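Local coordinates for solute-binding periplasmic protein of iron/siderophore ABC transporter (Yersinia pestis, PDB 6B2Y) that probably binds chelated iron in the periplasm and delivers it to an ABC transporter of the inner membrane for iron uptake, at residues K76-I81 / A101-I106; S70-N75 / K181-E186. All coordinates share one frame; numbering follows the deposited sequence.

Contact 1. Residues K76-I81 / A101-I106; sequences KPLDRI and AKFPQI
The pyrrolidine ring of Pro-77 lies over one face of the Phe-103 ring, the two side chains crossing at about a right angle. Its CG sits 4.1 Å from the centroid of the Phe-103 ring and 24° off the ring normal, a CH-pi contact displaced toward the rim, while CD of Pro-77 comes 3.7 Å from CZ of Phe-103. At its edge, in plane, the same ring meets NE2 of Gln-105. Leu-78 works with a single methyl: CD1 is 3.7 Å from CB of Phe-103 and also 3.7 Å from CB of Ile-106, so one methyl bridges the Phe-103 methylene and the Ile-106 side chain. Ile-106 turns its CG1 branch to this methyl, with CG1 anti to the backbone N (chi1 -165°), and the extended chain lies obliquely to Leu-78. No hydrogen bond crosses the contact. Each side is shaped locally, by type I turns from Lys-76 to Asp-79 and Leu-78 to Ile-81 and by the bond from Ile-106 N to Phe-103 O. Around this apolar patch, Leu-78 reaches Phe-66 of helix 66-70, Trp-84 touches both Leu-78 and Ile-106, and Tyr-99 packs on Pro-77 and Ile-106. The contact thus joins the loop entering strand 81-85, part of the five-stranded parallel sheet of one lobe, to the chain leaving helix 93-102.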
ATOM      1  N   LYS A  76      15.365  -4.402 -14.090  1.00 29.25           N
ATOM      2  CA  LYS A  76      15.151  -5.848 -14.118  1.00 27.88           C
ATOM      3  C   LYS A  76      14.296  -6.279 -12.931  1.00 23.32           C
ATOM      4  O   LYS A  76      14.717  -7.090 -12.107  1.00 25.62           O
ATOM      5  CB  LYS A  76      16.488  -6.587 -14.147  1.00 32.39           C
ATOM      6  CG  LYS A  76      17.226  -6.406 -15.482  1.00 35.84           C
ATOM      7  CD  LYS A  76      18.734  -6.584 -15.333  1.00 41.73           C
ATOM      8  CE  LYS A  76      19.083  -8.002 -14.919  1.00 45.98           C
ATOM      9  NZ  LYS A  76      18.363  -8.989 -15.768  1.00 47.70           N
ATOM     10  N   PRO A  77      13.048  -5.800 -12.865  1.00 26.58           N
ATOM     11  CA  PRO A  77      12.236  -6.010 -11.651  1.00 26.67           C
ATOM     12  C   PRO A  77      11.956  -7.463 -11.321  1.00 26.47           C
ATOM     13  O   PRO A  77      11.772  -7.798 -10.145  1.00 25.46           O
ATOM     14  CB  PRO A  77      10.936  -5.262 -11.982  1.00 23.39           C
ATOM     15  CG  PRO A  77      10.898  -5.229 -13.504  1.00 25.25           C
ATOM     16  CD  PRO A  77      12.328  -5.010 -13.876  1.00 26.12           C
ATOM     17  N   LEU A  78      11.897  -8.346 -12.318  1.00 23.07           N
ATOM     18  CA  LEU A  78      11.470  -9.721 -12.077  1.00 24.10           C
ATOM     19  C   LEU A  78      12.618 -10.709 -12.027  1.00 23.40           C
ATOM     20  O   LEU A  78      12.397 -11.881 -11.704  1.00 24.99           O
ATOM     21  CB  LEU A  78      10.471 -10.153 -13.158  1.00 25.59           C
ATOM     22  CG  LEU A  78       9.211  -9.287 -13.189  1.00 26.38           C
ATOM     23  CD1 LEU A  78       8.271  -9.695 -14.301  1.00 27.44           C
ATOM     24  CD2 LEU A  78       8.497  -9.328 -11.838  1.00 27.32           C
ATOM     25  N   ASP A  79      13.838 -10.250 -12.308  1.00 25.47           N
ATOM     26  CA  ASP A  79      14.974 -11.136 -12.543  1.00 32.00           C
ATOM     27  C   ASP A  79      15.248 -12.091 -11.378  1.00 33.46           C
ATOM     28  O   ASP A  79      15.684 -13.230 -11.595  1.00 29.77           O
ATOM     29  CB  ASP A  79      16.203 -10.275 -12.834  1.00 33.32           C
ATOM     30  CG  ASP A  79      17.163 -10.922 -13.784  1.00 44.79           C
ATOM     31  OD1 ASP A  79      17.086 -10.610 -14.995  1.00 45.15           O
ATOM     32  OD2 ASP A  79      18.020 -11.707 -13.313  1.00 48.39           O
ATOM     33  N   ARG A  80      15.042 -11.650 -10.134  1.00 27.20           N
ATOM     34  CA  ARG A  80      15.410 -12.459  -8.978  1.00 25.15           C
ATOM     35  C   ARG A  80      14.215 -13.058  -8.251  1.00 23.97           C
ATOM     36  O   ARG A  80      14.399 -13.666  -7.199  1.00 27.05           O
ATOM     37  CB  ARG A  80      16.235 -11.642  -7.979  1.00 23.16           C
ATOM     38  CG  ARG A  80      17.515 -11.096  -8.539  1.00 23.42           C
ATOM     39  CD  ARG A  80      18.455 -10.684  -7.414  1.00 25.79           C
ATOM     40  NE  ARG A  80      18.095  -9.374  -6.879  1.00 24.69           N
ATOM     41  CZ  ARG A  80      18.643  -8.845  -5.788  1.00 23.26           C
ATOM     42  NH1 ARG A  80      19.555  -9.532  -5.110  1.00 23.81           N
ATOM     43  NH2 ARG A  80      18.257  -7.640  -5.373  1.00 23.02           N
ATOM     44  N   ILE A  81      13.003 -12.890  -8.770  1.00 24.11           N
ATOM     45  CA  ILE A  81      11.807 -13.453  -8.147  1.00 25.93           C
ATOM     46  C   ILE A  81      11.624 -14.883  -8.637  1.00 29.13           C
ATOM     47  O   ILE A  81      11.291 -15.100  -9.803  1.00 28.41           O
ATOM     48  CB  ILE A  81      10.556 -12.624  -8.457  1.00 27.43           C
ATOM     49  CG1 ILE A  81      10.799 -11.152  -8.147  1.00 24.96           C
ATOM     50  CG2 ILE A  81       9.383 -13.175  -7.669  1.00 27.02           C
ATOM     51  CD1 ILE A  81      11.296 -10.908  -6.756  1.00 29.42           C
ATOM     52  N   ALA A 101       2.926  -6.893 -19.998  1.00 30.29           N
ATOM     53  CA  ALA A 101       3.086  -6.324 -21.333  1.00 34.32           C
ATOM     54  C   ALA A 101       4.553  -6.096 -21.662  1.00 36.68           C
ATOM     55  O   ALA A 101       4.997  -6.353 -22.786  1.00 36.76           O
ATOM     56  CB  ALA A 101       2.301  -5.020 -21.433  1.00 29.63           C
ATOM     57  N   LYS A 102       5.328  -5.644 -20.682  1.00 30.71           N
ATOM     58  CA  LYS A 102       6.746  -5.374 -20.867  1.00 34.34           C
ATOM     59  C   LYS A 102       7.632  -6.575 -20.569  1.00 34.86           C
ATOM     60  O   LYS A 102       8.721  -6.688 -21.141  1.00 35.06           O
ATOM     61  CB  LYS A 102       7.160  -4.204 -19.971  1.00 35.29           C
ATOM     62  CG  LYS A 102       8.503  -3.587 -20.309  1.00 36.13           C
ATOM     63  CD  LYS A 102       8.541  -2.155 -19.825  1.00 37.40           C
ATOM     64  CE  LYS A 102       9.744  -1.430 -20.377  1.00 39.34           C
ATOM     65  NZ  LYS A 102      10.927  -2.324 -20.356  1.00 46.73           N
ATOM     66  N   PHE A 103       7.190  -7.480 -19.697  1.00 31.83           N
ATOM     67  CA  PHE A 103       7.996  -8.609 -19.237  1.00 32.55           C
ATOM     68  C   PHE A 103       7.151  -9.872 -19.325  1.00 37.10           C
ATOM     69  O   PHE A 103       6.542 -10.299 -18.336  1.00 35.34           O
ATOM     70  CB  PHE A 103       8.499  -8.387 -17.808  1.00 33.95           C
ATOM     71  CG  PHE A 103       9.348  -7.163 -17.649  1.00 34.46           C
ATOM     72  CD1 PHE A 103      10.723  -7.234 -17.828  1.00 32.09           C
ATOM     73  CD2 PHE A 103       8.776  -5.943 -17.307  1.00 32.54           C
ATOM     74  CE1 PHE A 103      11.513  -6.107 -17.689  1.00 35.53           C
ATOM     75  CE2 PHE A 103       9.561  -4.809 -17.157  1.00 33.67           C
ATOM     76  CZ  PHE A 103      10.933  -4.889 -17.353  1.00 34.55           C
ATOM     77  N   PRO A 104       7.100 -10.506 -20.498  1.00 36.77           N
ATOM     78  CA  PRO A 104       6.218 -11.672 -20.660  1.00 32.55           C
ATOM     79  C   PRO A 104       6.583 -12.844 -19.777  1.00 32.32           C
ATOM     80  O   PRO A 104       5.710 -13.665 -19.474  1.00 36.66           O
ATOM     81  CB  PRO A 104       6.369 -12.025 -22.147  1.00 37.83           C
ATOM     82  CG  PRO A 104       6.902 -10.785 -22.790  1.00 43.28           C
ATOM     83  CD  PRO A 104       7.760 -10.124 -21.757  1.00 34.98           C
ATOM     84  N   GLN A 105       7.839 -12.955 -19.353  1.00 32.77           N
ATOM     85  CA  GLN A 105       8.285 -14.032 -18.478  1.00 36.48           C
ATOM     86  C   GLN A 105       7.648 -13.979 -17.092  1.00 32.17           C
ATOM     87  O   GLN A 105       7.886 -14.889 -16.288  1.00 33.88           O
ATOM     88  CB  GLN A 105       9.808 -13.990 -18.344  1.00 36.57           C
ATOM     89  CG  GLN A 105      10.346 -12.773 -17.598  1.00 40.43           C
ATOM     90  CD  GLN A 105      10.676 -11.599 -18.512  1.00 40.52           C
ATOM     91  OE1 GLN A 105       9.971 -11.328 -19.486  1.00 37.44           O
ATOM     92  NE2 GLN A 105      11.755 -10.890 -18.191  1.00 35.26           N
ATOM     93  N   ILE A 106       6.847 -12.950 -16.803  1.00 32.80           N
ATOM     94  CA  ILE A 106       6.144 -12.885 -15.524  1.00 31.81           C
ATOM     95  C   ILE A 106       5.264 -14.111 -15.320  1.00 30.83           C
ATOM     96  O   ILE A 106       5.091 -14.572 -14.184  1.00 30.96           O
ATOM     97  CB  ILE A 106       5.335 -11.573 -15.421  1.00 31.39           C
ATOM     98  CG1 ILE A 106       4.913 -11.320 -13.969  1.00 29.25           C
ATOM     99  CG2 ILE A 106       4.132 -11.579 -16.379  1.00 28.32           C
ATOM    100  CD1 ILE A 106       4.183 -10.029 -13.767  1.00 28.49           C
TER

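Contact 2. Residues S70-N75 / K181-E186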
ATOM      1  N   SER A  70      10.463  -3.931  -6.085  1.00 21.05           N
ATOM      2  CA  SER A  70      10.600  -3.234  -7.366  1.00 24.54           C
ATOM      3  C   SER A  70      11.444  -1.965  -7.253  1.00 26.58           C
ATOM      4  O   SER A  70      12.114  -1.583  -8.227  1.00 22.39           O
ATOM      5  CB  SER A  70       9.222  -2.894  -7.935  1.00 23.89           C
ATOM      6  OG  SER A  70       8.626  -1.789  -7.256  1.00 27.19           O
ATOM      7  N   LEU A  71      11.429  -1.294  -6.088  1.00 20.29           N
ATOM      8  CA  LEU A  71      12.203  -0.066  -5.926  1.00 23.27           C
ATOM      9  C   LEU A  71      13.705  -0.306  -5.905  1.00 22.02           C
ATOM     10  O   LEU A  71      14.470   0.658  -6.030  1.00 24.02           O
ATOM     11  CB  LEU A  71      11.790   0.651  -4.633  1.00 21.76           C
ATOM     12  CG  LEU A  71      10.326   1.103  -4.596  1.00 23.24           C
ATOM     13  CD1 LEU A  71       9.936   1.523  -3.180  1.00 21.45           C
ATOM     14  CD2 LEU A  71      10.056   2.236  -5.585  1.00 21.57           C
ATOM     15  N   LEU A  72      14.149  -1.555  -5.754  1.00 20.22           N
ATOM     16  CA  LEU A  72      15.564  -1.873  -5.634  1.00 23.29           C
ATOM     17  C   LEU A  72      16.141  -2.501  -6.889  1.00 24.45           C
ATOM     18  O   LEU A  72      17.372  -2.568  -7.019  1.00 25.69           O
ATOM     19  CB  LEU A  72      15.802  -2.836  -4.461  1.00 20.21           C
ATOM     20  CG  LEU A  72      15.254  -2.361  -3.117  1.00 21.07           C
ATOM     21  CD1 LEU A  72      15.464  -3.390  -1.997  1.00 23.67           C
ATOM     22  CD2 LEU A  72      15.852  -1.004  -2.750  1.00 25.19           C
ATOM     23  N   GLU A  73      15.289  -2.951  -7.808  1.00 22.50           N
ATOM     24  CA  GLU A  73      15.688  -3.833  -8.898  1.00 27.99           C
ATOM     25  C   GLU A  73      15.920  -3.112 -10.217  1.00 28.97           C
ATOM     26  O   GLU A  73      16.300  -3.765 -11.197  1.00 28.72           O
ATOM     27  CB  GLU A  73      14.627  -4.917  -9.084  1.00 25.80           C
ATOM     28  CG  GLU A  73      14.550  -5.852  -7.893  1.00 23.67           C
ATOM     29  CD  GLU A  73      15.861  -6.562  -7.628  1.00 29.36           C
ATOM     30  OE1 GLU A  73      16.000  -7.737  -8.058  1.00 26.91           O
ATOM     31  OE2 GLU A  73      16.751  -5.946  -6.984  1.00 25.69           O
ATOM     32  N   GLY A  74      15.687  -1.801 -10.270  1.00 30.55           N
ATOM     33  CA  GLY A  74      15.997  -1.032 -11.469  1.00 32.25           C
ATOM     34  C   GLY A  74      15.221  -1.512 -12.690  1.00 31.48           C
ATOM     35  O   GLY A  74      14.000  -1.715 -12.652  1.00 28.23           O
ATOM     36  N   ASN A  75      15.958  -1.693 -13.789  1.00 28.66           N
ATOM     37  CA  ASN A  75      15.483  -2.151 -15.095  1.00 33.15           C
ATOM     38  C   ASN A  75      15.134  -3.631 -15.149  1.00 30.81           C
ATOM     39  O   ASN A  75      14.670  -4.091 -16.204  1.00 32.98           O
ATOM     40  CB  ASN A  75      16.559  -1.884 -16.147  1.00 34.69           C
ATOM     41  CG  ASN A  75      16.694  -0.425 -16.471  1.00 42.04           C
ATOM     42  OD1 ASN A  75      15.756   0.358 -16.282  1.00 45.61           O
ATOM     43  ND2 ASN A  75      17.869  -0.037 -16.962  1.00 43.12           N
ATOM     44  N   LYS A 181      19.679  -3.995   2.590  1.00 19.02           N
ATOM     45  CA  LYS A 181      20.756  -4.793   3.166  1.00 19.17           C
ATOM     46  C   LYS A 181      20.585  -6.278   2.849  1.00 21.00           C
ATOM     47  O   LYS A 181      21.545  -6.950   2.440  1.00 20.34           O
ATOM     48  CB  LYS A 181      20.817  -4.544   4.677  1.00 17.67           C
ATOM     49  CG  LYS A 181      22.000  -5.185   5.389  1.00 20.04           C
ATOM     50  CD  LYS A 181      22.122  -4.698   6.812  1.00 19.24           C
ATOM     51  CE  LYS A 181      23.327  -5.317   7.490  1.00 19.30           C
ATOM     52  NZ  LYS A 181      23.522  -4.857   8.904  1.00 18.99           N
ATOM     53  N   ALA A 182      19.371  -6.808   3.030  1.00 18.39           N
ATOM     54  CA  ALA A 182      19.144  -8.234   2.833  1.00 22.64           C
ATOM     55  C   ALA A 182      19.256  -8.634   1.370  1.00 21.63           C
ATOM     56  O   ALA A 182      19.608  -9.776   1.070  1.00 21.81           O
ATOM     57  CB  ALA A 182      17.765  -8.630   3.363  1.00 22.26           C
ATOM     58  N   LEU A 183      18.947  -7.727   0.450  1.00 21.81           N
ATOM     59  CA  LEU A 183      18.962  -8.058  -0.969  1.00 21.63           C
ATOM     60  C   LEU A 183      20.161  -7.468  -1.691  1.00 23.18           C
ATOM     61  O   LEU A 183      20.215  -7.529  -2.924  1.00 23.47           O
ATOM     62  CB  LEU A 183      17.673  -7.589  -1.633  1.00 20.36           C
ATOM     63  CG  LEU A 183      16.419  -8.119  -0.943  1.00 21.84           C
ATOM     64  CD1 LEU A 183      15.169  -7.577  -1.579  1.00 24.32           C
ATOM     65  CD2 LEU A 183      16.441  -9.652  -0.988  1.00 25.61           C
ATOM     66  N   HIS A 184      21.101  -6.876  -0.946  1.00 22.84           N
ATOM     67  CA  HIS A 184      22.344  -6.344  -1.495  1.00 24.05           C
ATOM     68  C   HIS A 184      22.072  -5.270  -2.549  1.00 22.26           C
ATOM     69  O   HIS A 184      22.664  -5.251  -3.626  1.00 24.24           O
ATOM     70  CB  HIS A 184      23.213  -7.481  -2.037  1.00 22.10           C
ATOM     71  CG  HIS A 184      23.534  -8.508  -1.007  1.00 24.45           C
ATOM     72  ND1 HIS A 184      24.299  -8.228   0.107  1.00 27.79           N
ATOM     73  CD2 HIS A 184      23.178  -9.810  -0.902  1.00 27.60           C
ATOM     74  CE1 HIS A 184      24.410  -9.316   0.847  1.00 30.23           C
ATOM     75  NE2 HIS A 184      23.729 -10.286   0.264  1.00 26.48           N
ATOM     76  N   ARG A 185      21.172  -4.351  -2.215  1.00 21.42           N
ATOM     77  CA  ARG A 185      20.890  -3.164  -3.023  1.00 20.80           C
ATOM     78  C   ARG A 185      20.863  -1.918  -2.136  1.00 18.76           C
ATOM     79  O   ARG A 185      19.919  -1.124  -2.159  1.00 20.05           O
ATOM     80  CB  ARG A 185      19.572  -3.322  -3.774  1.00 22.99           C
ATOM     81  CG  ARG A 185      19.552  -4.504  -4.735  1.00 21.14           C
ATOM     82  CD  ARG A 185      20.387  -4.205  -5.973  1.00 24.88           C
ATOM     83  NE  ARG A 185      20.210  -5.229  -7.004  1.00 29.32           N
ATOM     84  CZ  ARG A 185      20.846  -6.398  -7.013  1.00 26.72           C
ATOM     85  NH1 ARG A 185      21.690  -6.695  -6.042  1.00 27.79           N
ATOM     86  NH2 ARG A 185      20.629  -7.277  -7.990  1.00 26.79           N
ATOM     87  N   GLU A 186      21.928  -1.725  -1.358  1.00 22.34           N
ATOM     88  CA  GLU A 186      21.925  -0.675  -0.337  1.00 20.78           C
ATOM     89  C   GLU A 186      21.821   0.724  -0.945  1.00 22.96           C
ATOM     90  O   GLU A 186      21.166   1.607  -0.380  1.00 20.32           O
ATOM     91  CB  GLU A 186      23.185  -0.785   0.522  1.00 24.01           C
ATOM     92  CG  GLU A 186      23.186  -1.973   1.460  1.00 22.45           C
ATOM     93  CD  GLU A 186      23.853  -3.212   0.885  1.00 28.63           C
ATOM     94  OE1 GLU A 186      24.235  -4.071   1.705  1.00 30.62           O
ATOM     95  OE2 GLU A 186      23.997  -3.335  -0.368  1.00 28.73           O
TER
HETATM   96  O   HOH W   1      19.281  -2.851  -9.005  1.00 28.28           O
HETATM   97  O   HOH W   2      18.995  -5.363 -10.356  1.00 32.23           O
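Leu-72 lays its CB against the root of the Arg-185 side chain, CB to CB 3.9 Å, and its carbonyl O lies 3.6 Å from CD of Arg-185. Farther inside, CD1 of Leu-72 meets CD1 of Leu-183 at 4.2 Å, both being buried. A bend at chi2 (-74°) turns CD of Arg-185 past the Leu-72 carbonyl and brings the guanidinium beside Glu-73. There OE2 of Glu-73 is 3.5 Å from NE of Arg-185, a salt bridge by charge alone: the oxygen stands well out of the guanidinium plane and no N-H points at it, although the carboxylate and guanidinium planes are only 29° apart. The stronger partner of this carboxylate is Arg-80. Arg-185 occupies the N-cap position of helix 186-207, in the short turn that follows helix 168-182. This long helix 186-207 runs from the lobe of the parallel sheet to that of the mixed sheet, consistent with the single linking helix of this class of binding protein, and the contact seats the loop after helix 66-70 at its N-terminus; Leu-72 also packs on Met-176 and Leu-179 of helix 168-182 and on Ala-189. The guanidinium is steadied by its own turn: NH1 of Arg-185 donates to O of His-184 at 3.0 Å, the acceptor lying in the guanidinium plane but the donor well above the carbonyl plane. Two waters extend the grip, one donating to Leu-72 O at 2.8 Å and weakly accepting from NE of Arg-185, the other donating to Glu-73 O and accepting only weakly from NH2 of Arg-185.

Both contacts hold the loop between helix 66-70 and strand 81-85, its first half in contact 2 and its second in contact 1. Their centres lie well out from the chain's centre, at about 21 Å for contact 1 and 18 Å for contact 2. Contact 1 is thus a buried local patch, wholly apolar across its segments; contact 2 is partly buried, spans more than a hundred residues and adds charge and water to its leucine core. Arg-80 couples them: its NH2 lies 2.8 Å from OE2 of Glu-73 in a salt bridge, and its NH1 probably bonds to O of Leu-183. Because Arg-80 also sits close to Arg-185, Glu-73 probably offsets two like charges.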